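Local coordinates for soluble lytic murein transglycosylase (Pseudomonas aeruginosa, PDB 5OHU), which cleaves the glycan strands of peptidoglycan as a lytic transglycosylase, taking part in both exolytic and endolytic turnover of the murein, at residues Arg292-Met297 and Glu311-Leu316; Leu243-Leu248 and Val275-Glu280; Leu401-Asn406 and Arg438-Ala443. One frame throughout, in Å; residues are numbered along the deposited sequence.

Interaction 1: Arg292-Met297 and Glu311-Leu316; sequences RALPLM and EWRTRL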
loop_
_atom_site.group_PDB
_atom_site.type_symbol
_atom_site.label_atom_id
_atom_site.label_comp_id
_atom_site.label_asym_id
_atom_site.label_seq_id
_atom_site.Cartn_x
_atom_site.Cartn_y
_atom_site.Cartn_z
ATOM N N ARG A 292 -12.131 18.825 20.451
ATOM C CA ARG A 292 -11.304 19.997 20.196
ATOM C C ARG A 292 -10.743 19.989 18.775
ATOM O O ARG A 292 -10.376 21.046 18.267
ATOM C CB ARG A 292 -10.182 20.083 21.244
ATOM C CG ARG A 292 -10.678 20.549 22.614
ATOM C CD ARG A 292 -9.556 20.546 23.660
ATOM N NE ARG A 292 -9.212 19.196 24.088
ATOM C CZ ARG A 292 -8.327 18.911 25.038
ATOM N NH1 ARG A 292 -7.679 19.890 25.662
ATOM N NH2 ARG A 292 -8.086 17.641 25.338
ATOM N N ALA A 293 -10.702 18.827 18.108
ATOM C CA ALA A 293 -10.234 18.772 16.720
ATOM C C ALA A 293 -11.122 19.588 15.793
ATOM O O ALA A 293 -10.627 20.236 14.864
ATOM C CB ALA A 293 -10.175 17.320 16.248
ATOM N N LEU A 294 -12.434 19.574 16.030
ATOM C CA LEU A 294 -13.376 20.183 15.088
ATOM C C LEU A 294 -13.187 21.676 14.892
ATOM O O LEU A 294 -13.193 22.113 13.732
ATOM C CB LEU A 294 -14.817 19.902 15.522
ATOM C CG LEU A 294 -15.292 18.477 15.296
ATOM C CD1 LEU A 294 -16.608 18.300 16.006
ATOM C CD2 LEU A 294 -15.436 18.194 13.804
ATOM N N PRO A 295 -13.084 22.519 15.935
ATOM C CA PRO A 295 -12.869 23.958 15.653
ATOM C C PRO A 295 -11.557 24.216 14.941
ATOM O O PRO A 295 -11.490 25.016 13.999
ATOM C CB PRO A 295 -12.904 24.607 17.051
ATOM C CG PRO A 295 -13.693 23.624 17.918
ATOM C CD PRO A 295 -13.299 22.267 17.376
ATOM N N LEU A 296 -10.509 23.513 15.357
ATOM C CA LEU A 296 -9.209 23.633 14.717
ATOM C C LEU A 296 -9.276 23.247 13.237
ATOM O O LEU A 296 -8.782 23.974 12.367
ATOM C CB LEU A 296 -8.213 22.748 15.467
ATOM C CG LEU A 296 -6.777 22.850 15.023
ATOM C CD1 LEU A 296 -6.331 24.275 15.286
ATOM C CD2 LEU A 296 -5.868 21.811 15.719
ATOM N N MET A 297 -9.860 22.091 12.935
ATOM C CA MET A 297 -9.917 21.643 11.547
ATOM C C MET A 297 -10.798 22.567 10.721
ATOM O O MET A 297 -10.495 22.855 9.564
ATOM C CB MET A 297 -10.437 20.202 11.475
ATOM C CG MET A 297 -9.544 19.131 12.111
ATOM S SD MET A 297 -10.190 17.434 11.964
ATOM C CE MET A 297 -11.765 17.617 12.774
ATOM N N GLU A 311 -12.593 14.004 5.712
ATOM C CA GLU A 311 -13.169 12.730 6.112
ATOM C C GLU A 311 -13.104 12.548 7.625
ATOM O O GLU A 311 -14.031 11.997 8.225
ATOM C CB GLU A 311 -12.443 11.578 5.401
ATOM C CG GLU A 311 -12.678 11.502 3.897
ATOM C CD GLU A 311 -12.301 10.143 3.292
ATOM O OE1 GLU A 311 -11.125 9.735 3.438
ATOM O OE2 GLU A 311 -13.168 9.492 2.653
ATOM N N TRP A 312 -12.019 12.999 8.258
ATOM C CA TRP A 312 -11.919 12.801 9.699
ATOM C C TRP A 312 -12.745 13.820 10.452
ATOM O O TRP A 312 -13.240 13.530 11.540
ATOM C CB TRP A 312 -10.458 12.795 10.140
ATOM C CG TRP A 312 -10.059 11.404 10.125
ATOM C CD1 TRP A 312 -9.370 10.749 9.142
ATOM C CD2 TRP A 312 -10.417 10.422 11.092
ATOM N NE1 TRP A 312 -9.257 9.413 9.457
ATOM C CE2 TRP A 312 -9.899 9.187 10.646
ATOM C CE3 TRP A 312 -11.132 10.466 12.298
ATOM C CZ2 TRP A 312 -10.037 8.012 11.378
ATOM C CZ3 TRP A 312 -11.290 9.284 13.024
ATOM C CH2 TRP A 312 -10.734 8.077 12.562
ATOM N N ARG A 313 -12.946 14.991 9.870
ATOM C CA ARG A 313 -13.932 15.925 10.398
ATOM C C ARG A 313 -15.325 15.306 10.383
ATOM O O ARG A 313 -16.072 15.386 11.367
ATOM C CB ARG A 313 -13.904 17.221 9.581
ATOM C CG ARG A 313 -14.456 18.416 10.327
ATOM C CD ARG A 313 -14.809 19.600 9.422
ATOM N NE ARG A 313 -13.660 20.112 8.695
ATOM C CZ ARG A 313 -13.691 21.194 7.922
ATOM N NH1 ARG A 313 -12.587 21.582 7.300
ATOM N NH2 ARG A 313 -14.810 21.892 7.784
ATOM N N THR A 314 -15.689 14.645 9.270
ATOM C CA THR A 314 -17.008 14.007 9.193
ATOM C C THR A 314 -17.087 12.783 10.100
ATOM O O THR A 314 -18.099 12.576 10.783
ATOM C CB THR A 314 -17.358 13.603 7.754
ATOM O OG1 THR A 314 -17.027 14.664 6.839
ATOM C CG2 THR A 314 -18.866 13.318 7.643
ATOM N N ARG A 315 -16.028 11.967 10.125
ATOM C CA ARG A 315 -16.005 10.799 11.000
ATOM C C ARG A 315 -16.172 11.205 12.459
ATOM O O ARG A 315 -16.927 10.577 13.212
ATOM C CB ARG A 315 -14.699 10.023 10.804
ATOM C CG ARG A 315 -14.685 9.182 9.533
ATOM C CD ARG A 315 -13.314 8.584 9.198
ATOM N NE ARG A 315 -13.470 7.747 8.016
ATOM C CZ ARG A 315 -12.583 7.615 7.039
ATOM N NH1 ARG A 315 -11.422 8.253 7.090
ATOM N NH2 ARG A 315 -12.865 6.834 6.006
ATOM N N LEU A 316 -15.488 12.273 12.865
ATOM C CA LEU A 316 -15.554 12.714 14.245
ATOM C C LEU A 316 -16.965 13.174 14.595
ATOM O O LEU A 316 -17.480 12.850 15.668
ATOM C CB LEU A 316 -14.529 13.827 14.476
ATOM C CG LEU A 316 -14.447 14.478 15.862
ATOM C CD1 LEU A 316 -14.281 13.435 16.957
ATOM C CD2 LEU A 316 -13.291 15.454 15.922
#
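M297 and R313 meet because the methionine bends at its end (chi3 -58°), which turns CE onto helix 307-319, while the arginine holds CG anti to its own backbone N (chi1 -157°). The two chains slide past each other in opposite directions. The methyl CE of M297 comes to 3.6 Å from CA of R313, so it rests on the base of the arginine and not on its charged tip. R313 is modelled in two conformers, this being one, so its side chain is placed less certainly than its CA.

L294 reaches the same stem from its own side: its CD2 lies 3.6 Å from CG of R313, the two chains slanting across one another. L316 completes the apolar seam: its CD2 methyl touches both CB of A293, at 3.6 Å, and CG of L294, at 3.7 Å. The same methyl stands 4.1 Å from CE of M297, so one branch of one leucine meets three residues of the facing helix.

The setting is a helical hairpin made of helix 293-300 and helix 307-319, consecutive in the chain; the local axes of segments 293-297 and 311-316 run antiparallel at 149° and 10.3 Å apart. It belongs to the all-helical superhelix characteristic of the Slt70-like family, and A293 also packs on L285 and A286 of the preceding helix 271-287.

At the polar end, NH1 of R313 lies 3.3 Å from O of M297, but the angle is too poor for a hydrogen bond. NH1 bonds instead to the carbonyl oxygen of D301, in the connection between the two helices.

Interaction 2: Leu243-Leu248 and Val275-Glu280; sequences LGLRRL and VAIARE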
loop_
_atom_site.group_PDB
_atom_site.type_symbol
_atom_site.label_atom_id
_atom_site.label_comp_id
_atom_site.label_asym_id
_atom_site.label_seq_id
_atom_site.Cartn_x
_atom_site.Cartn_y
_atom_site.Cartn_z
ATOM N N LEU A 243 8.441 21.603 13.341
ATOM C CA LEU A 243 8.784 20.197 13.174
ATOM C C LEU A 243 8.479 19.421 14.445
ATOM O O LEU A 243 7.872 18.339 14.402
ATOM C CB LEU A 243 10.259 20.052 12.786
ATOM C CG LEU A 243 10.671 18.617 12.430
ATOM C CD1 LEU A 243 11.554 18.630 11.201
ATOM C CD2 LEU A 243 11.392 17.972 13.589
ATOM N N GLY A 244 8.869 19.979 15.593
ATOM C CA GLY A 244 8.626 19.290 16.850
ATOM C C GLY A 244 7.149 19.122 17.156
ATOM O O GLY A 244 6.720 18.068 17.627
ATOM N N LEU A 245 6.340 20.142 16.868
ATOM C CA LEU A 245 4.913 19.991 17.141
ATOM C C LEU A 245 4.275 18.960 16.228
ATOM O O LEU A 245 3.398 18.206 16.660
ATOM C CB LEU A 245 4.177 21.320 17.024
ATOM C CG LEU A 245 4.639 22.361 18.028
ATOM C CD1 LEU A 245 4.275 23.765 17.576
ATOM C CD2 LEU A 245 4.017 22.027 19.354
ATOM N N ARG A 246 4.707 18.900 14.968
ATOM C CA ARG A 246 4.171 17.884 14.061
ATOM C C ARG A 246 4.562 16.492 14.523
ATOM O O ARG A 246 3.752 15.558 14.473
ATOM C CB ARG A 246 4.657 18.132 12.628
ATOM C CG ARG A 246 3.614 18.842 11.757
ATOM C CD ARG A 246 4.190 20.018 11.006
ATOM N NE ARG A 246 5.474 19.704 10.385
ATOM C CZ ARG A 246 6.422 20.601 10.117
ATOM N NH1 ARG A 246 6.234 21.887 10.416
ATOM N NH2 ARG A 246 7.557 20.199 9.556
ATOM N N ARG A 247 5.804 16.335 14.976
ATOM C CA ARG A 247 6.239 15.053 15.515
ATOM C C ARG A 247 5.459 14.725 16.781
ATOM O O ARG A 247 4.879 13.639 16.905
ATOM C CB ARG A 247 7.750 15.104 15.776
ATOM C CG ARG A 247 8.373 13.865 16.431
ATOM C CD ARG A 247 8.487 12.639 15.509
ATOM N NE ARG A 247 8.872 12.949 14.130
ATOM C CZ ARG A 247 10.130 12.998 13.690
ATOM N NH1 ARG A 247 11.138 12.782 14.518
ATOM N NH2 ARG A 247 10.381 13.254 12.409
ATOM N N LEU A 248 5.388 15.682 17.710
ATOM C CA LEU A 248 4.707 15.458 18.980
ATOM C C LEU A 248 3.242 15.110 18.787
ATOM O O LEU A 248 2.662 14.364 19.592
ATOM C CB LEU A 248 4.839 16.712 19.852
ATOM C CG LEU A 248 4.402 16.677 21.309
ATOM C CD1 LEU A 248 5.215 15.635 22.082
ATOM C CD2 LEU A 248 4.560 18.080 21.919
ATOM N N VAL A 275 -0.695 26.041 8.906
ATOM C CA VAL A 275 -1.743 25.154 8.408
ATOM C C VAL A 275 -1.312 23.700 8.531
ATOM O O VAL A 275 -2.102 22.838 8.921
ATOM C CB VAL A 275 -2.119 25.511 6.957
ATOM C CG1 VAL A 275 -2.667 24.303 6.245
ATOM C CG2 VAL A 275 -3.160 26.615 6.949
ATOM N N ALA A 276 -0.055 23.403 8.219
ATOM C CA ALA A 276 0.420 22.029 8.330
ATOM C C ALA A 276 0.369 21.553 9.772
ATOM O O ALA A 276 -0.112 20.451 10.055
ATOM C CB ALA A 276 1.847 21.907 7.784
ATOM N N ILE A 277 0.875 22.373 10.701
ATOM C CA ILE A 277 0.836 22.007 12.112
ATOM C C ILE A 277 -0.598 21.735 12.544
ATOM O O ILE A 277 -0.912 20.676 13.110
ATOM C CB ILE A 277 1.471 23.112 12.970
ATOM C CG1 ILE A 277 2.934 23.309 12.580
ATOM C CG2 ILE A 277 1.367 22.742 14.426
ATOM C CD1 ILE A 277 3.572 24.549 13.235
ATOM N N ALA A 278 -1.486 22.692 12.271
ATOM C CA ALA A 278 -2.874 22.589 12.699
ATOM C C ALA A 278 -3.536 21.346 12.126
ATOM O O ALA A 278 -4.276 20.646 12.827
ATOM C CB ALA A 278 -3.643 23.840 12.274
ATOM N N ARG A 279 -3.272 21.047 10.857
ATOM C CA ARG A 279 -3.906 19.885 10.251
ATOM C C ARG A 279 -3.377 18.587 10.850
ATOM O O ARG A 279 -4.159 17.664 11.116
ATOM C CB ARG A 279 -3.739 19.929 8.731
ATOM C CG ARG A 279 -4.613 21.029 8.090
ATOM C CD ARG A 279 -4.616 20.964 6.545
ATOM N NE ARG A 279 -5.188 22.164 5.929
ATOM C CZ ARG A 279 -5.088 22.461 4.634
ATOM N NH1 ARG A 279 -4.433 21.645 3.817
ATOM N NH2 ARG A 279 -5.624 23.577 4.154
ATOM N N GLU A 280 -2.075 18.508 11.137
ATOM C CA GLU A 280 -1.560 17.283 11.748
ATOM C C GLU A 280 -2.061 17.120 13.181
ATOM O O GLU A 280 -2.426 16.015 13.590
ATOM C CB GLU A 280 -0.032 17.252 11.705
ATOM C CG GLU A 280 0.557 15.915 12.140
ATOM C CD GLU A 280 -0.132 14.714 11.477
ATOM O OE1 GLU A 280 -0.821 13.942 12.187
ATOM O OE2 GLU A 280 0.007 14.543 10.245
#
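R246 and I277 are the centre of a side-by-side packing contact between two nearly parallel helices, 235-251 and 271-287, in the helical superhelix of the protein. The local axes diverge by only 14° and approach to 9.2 Å, with CA of R246 and CA of I277 facing each other.

R246 makes the largest contribution, in good part through its aliphatic carbons CG and CD. Its chain bends at CD and again at NE (chi3 45°), and it crosses I277 at about a right angle, CD lying 3.9 Å from CG1. The same CG1 also sits at the edge of the guanidinium, near its plane, 4.2 Å from NH1. CA of L243, one turn back on the same helix, lies over one face of the guanidinium, off its centre. NH2 forms a salt bridge with E190 of helix 178-190, so the charge is drawn to a third helix while the stem serves this interface.

Parallel neighbours arise here because the helix that intervenes in the chain, 253-263, carries it back, the up-down-up order of an alpha-alpha superhelix. That helix packs against both partners, L259 against L245 and L260 against I277.

On the inner side CB of L245 meets CG2 of I277 at 4.1 Å. Towards the more open side E280 lies across R246, its CB 4.0 Å from CG of the arginine. CG of E280 also approaches the carbonyl oxygen of R246, so this glutamate takes part through its methylenes.

Interaction 3: Leu401-Asn406 and Arg438-Ala443; sequences LQRVRN and RDELIA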
loop_
_atom_site.group_PDB
_atom_site.type_symbol
_atom_site.label_atom_id
_atom_site.label_comp_id
_atom_site.label_asym_id
_atom_site.label_seq_id
_atom_site.Cartn_x
_atom_site.Cartn_y
_atom_site.Cartn_z
ATOM N N LEU A 401 -8.282 -12.988 -26.117
ATOM C CA LEU A 401 -7.723 -14.112 -25.373
ATOM C C LEU A 401 -6.495 -14.679 -26.077
ATOM O O LEU A 401 -5.471 -14.962 -25.438
ATOM C CB LEU A 401 -8.783 -15.195 -25.182
ATOM C CG LEU A 401 -8.364 -16.513 -24.521
ATOM C CD1 LEU A 401 -7.565 -16.276 -23.241
ATOM C CD2 LEU A 401 -9.584 -17.351 -24.216
ATOM N N GLN A 402 -6.574 -14.842 -27.400
ATOM C CA GLN A 402 -5.429 -15.354 -28.142
ATOM C C GLN A 402 -4.249 -14.395 -28.045
ATOM O O GLN A 402 -3.126 -14.813 -27.754
ATOM C CB GLN A 402 -5.817 -15.607 -29.597
ATOM C CG GLN A 402 -5.055 -16.766 -30.225
ATOM C CD GLN A 402 -5.389 -16.967 -31.689
ATOM O OE1 GLN A 402 -5.568 -16.002 -32.435
ATOM N NE2 GLN A 402 -5.481 -18.227 -32.110
ATOM N N ARG A 403 -4.498 -13.099 -28.269
ATOM C CA ARG A 403 -3.469 -12.074 -28.091
ATOM C C ARG A 403 -2.726 -12.255 -26.771
ATOM O O ARG A 403 -1.491 -12.276 -26.732
ATOM C CB ARG A 403 -4.107 -10.681 -28.143
ATOM C CG ARG A 403 -3.317 -9.607 -28.879
ATOM C CD ARG A 403 -4.036 -8.254 -28.803
ATOM N NE ARG A 403 -5.366 -8.275 -29.423
ATOM C CZ ARG A 403 -6.319 -7.366 -29.207
ATOM N NH1 ARG A 403 -6.107 -6.358 -28.369
ATOM N NH2 ARG A 403 -7.493 -7.470 -29.820
ATOM N N VAL A 404 -3.473 -12.418 -25.680
ATOM C CA VAL A 404 -2.853 -12.500 -24.363
ATOM C C VAL A 404 -2.120 -13.828 -24.191
ATOM O O VAL A 404 -0.993 -13.864 -23.686
ATOM C CB VAL A 404 -3.907 -12.252 -23.264
ATOM C CG1 VAL A 404 -3.461 -12.832 -21.922
ATOM C CG2 VAL A 404 -4.167 -10.760 -23.131
ATOM N N ARG A 405 -2.714 -14.934 -24.627
ATOM C CA ARG A 405 -1.969 -16.182 -24.532
ATOM C C ARG A 405 -0.815 -16.244 -25.535
ATOM O O ARG A 405 0.102 -17.049 -25.353
ATOM C CB ARG A 405 -2.899 -17.387 -24.707
ATOM C CG ARG A 405 -2.209 -18.711 -24.360
ATOM C CD ARG A 405 -3.165 -19.883 -24.249
ATOM N NE ARG A 405 -4.408 -19.658 -24.975
ATOM C CZ ARG A 405 -5.597 -20.067 -24.545
ATOM N NH1 ARG A 405 -6.686 -19.822 -25.261
ATOM N NH2 ARG A 405 -5.699 -20.717 -23.391
ATOM N N ASN A 406 -0.818 -15.394 -26.568
ATOM C CA ASN A 406 0.276 -15.352 -27.534
ATOM C C ASN A 406 1.430 -14.454 -27.109
ATOM O O ASN A 406 2.533 -14.594 -27.655
ATOM C CB ASN A 406 -0.212 -14.867 -28.906
ATOM C CG ASN A 406 -0.771 -15.988 -29.765
ATOM O OD1 ASN A 406 -0.641 -17.170 -29.440
ATOM N ND2 ASN A 406 -1.398 -15.616 -30.875
ATOM N N ARG A 438 -7.912 -3.266 -20.247
ATOM C CA ARG A 438 -8.952 -3.868 -19.414
ATOM C C ARG A 438 -9.347 -5.248 -19.920
ATOM O O ARG A 438 -9.396 -6.211 -19.147
ATOM C CB ARG A 438 -10.172 -2.950 -19.343
ATOM C CG ARG A 438 -11.198 -3.375 -18.288
ATOM C CD ARG A 438 -12.260 -2.306 -18.067
ATOM N NE ARG A 438 -13.186 -2.665 -16.996
ATOM C CZ ARG A 438 -14.321 -3.332 -17.183
ATOM N NH1 ARG A 438 -14.669 -3.715 -18.404
ATOM N NH2 ARG A 438 -15.106 -3.619 -16.153
ATOM N N ASP A 439 -9.633 -5.364 -21.221
ATOM C CA ASP A 439 -10.036 -6.653 -21.777
ATOM C C ASP A 439 -8.924 -7.683 -21.639
ATOM O O ASP A 439 -9.186 -8.859 -21.358
ATOM C CB ASP A 439 -10.426 -6.499 -23.247
ATOM C CG ASP A 439 -11.366 -5.336 -23.487
ATOM O OD1 ASP A 439 -11.037 -4.205 -23.065
ATOM O OD2 ASP A 439 -12.436 -5.554 -24.097
ATOM N N GLU A 440 -7.677 -7.261 -21.841
ATOM C CA GLU A 440 -6.556 -8.181 -21.717
ATOM C C GLU A 440 -6.376 -8.623 -20.272
ATOM O O GLU A 440 -6.168 -9.810 -19.993
ATOM C CB GLU A 440 -5.287 -7.522 -22.254
ATOM C CG GLU A 440 -5.269 -7.364 -23.770
ATOM C CD GLU A 440 -4.103 -6.522 -24.256
ATOM O OE1 GLU A 440 -3.750 -5.526 -23.581
ATOM O OE2 GLU A 440 -3.536 -6.860 -25.316
ATOM N N LEU A 441 -6.456 -7.674 -19.339
ATOM C CA LEU A 441 -6.405 -8.010 -17.923
ATOM C C LEU A 441 -7.448 -9.062 -17.565
ATOM O O LEU A 441 -7.170 -9.985 -16.791
ATOM C CB LEU A 441 -6.617 -6.751 -17.085
ATOM C CG LEU A 441 -5.468 -5.751 -17.058
ATOM C CD1 LEU A 441 -5.911 -4.530 -16.302
ATOM C CD2 LEU A 441 -4.228 -6.364 -16.416
ATOM N N ILE A 442 -8.655 -8.932 -18.122
ATOM C CA ILE A 442 -9.714 -9.902 -17.867
ATOM C C ILE A 442 -9.334 -11.267 -18.434
ATOM O O ILE A 442 -9.491 -12.299 -17.767
ATOM C CB ILE A 442 -11.052 -9.386 -18.438
ATOM C CG1 ILE A 442 -11.637 -8.292 -17.532
ATOM C CG2 ILE A 442 -12.040 -10.520 -18.604
ATOM C CD1 ILE A 442 -12.634 -7.398 -18.220
ATOM N N ALA A 443 -8.803 -11.293 -19.660
ATOM C CA ALA A 443 -8.343 -12.553 -20.234
ATOM C C ALA A 443 -7.238 -13.177 -19.388
ATOM O O ALA A 443 -7.244 -14.392 -19.145
ATOM C CB ALA A 443 -7.865 -12.333 -21.669
#
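L401 and A443 stand opposite each other where two helical segments cross steeply: the axes of 401-406 and 438-443 are inclined at 69° and pass within 9.0 Å. CA of L401 and CA of A443 are 5.4 Å apart. One turn further along the first helix and one turn back on the second, V404 and E440 form the next facing pair, with CA atoms separated by 6.3 Å.

The small side chain of A443 suits the near crossing. Its CB lies 4.1 Å from CA of L401, practically against the backbone, and 4.3 Å from CB of V404. CD1 of L401 approaches the same methyl, so A443 is met from two residues of the other helix. L447, one turn later on helix 438-450, continues this apolar strip and touches both L401 and V404.

Both segments lie in the L domain of the Slt family, a region related by sequence to TPR-like helical repeats. Helices 408-418 and 422-433 intervene in the chain, so the contact packs helix 398-406 against the third helix after it, 438-450.

The CG2 branch of V404 presses obliquely on the methylenes of E440, 3.5 Å from CB. CG of E440 stands beside its own backbone N (chi1 -71°), and from there the chain extends to R403. The two charged chains cross at about a right angle, their guanidinium and carboxylate planes 61° apart. OE2 comes to 3.8 Å from CD of R403 but remains 4.0 Å from NH1, a proximity of opposite charges that falls short of a salt bridge. The other oxygen, OE1, accepts a hydrogen bond from the backbone N of D437, just before helix 438-450, where the positive end of the helix would be expected to favour the carboxylate's negative charge.

How the interactions relate
From the N terminus, interaction 2 comes first, closing a loop of 26 residues that holds helix 253-263. Interaction 1 follows, closing a loop of 13 residues between segments on consecutive helices, and interaction 3 comes last, across 31 residues of the L domain. The three loops lie in series, neither nesting nor crossing. Interactions 1 and 2 nevertheless form one neighbourhood: CD2 of L296 packs 3.5 Å from the carbonyl oxygen of A278, joining helices 271-287 and 293-300, which follow each other in the chain. Interaction 3 is remote, its centre about 46 Å from that of interaction 1 and about 48 Å from that of interaction 2, on the opposite side of the chain's centre.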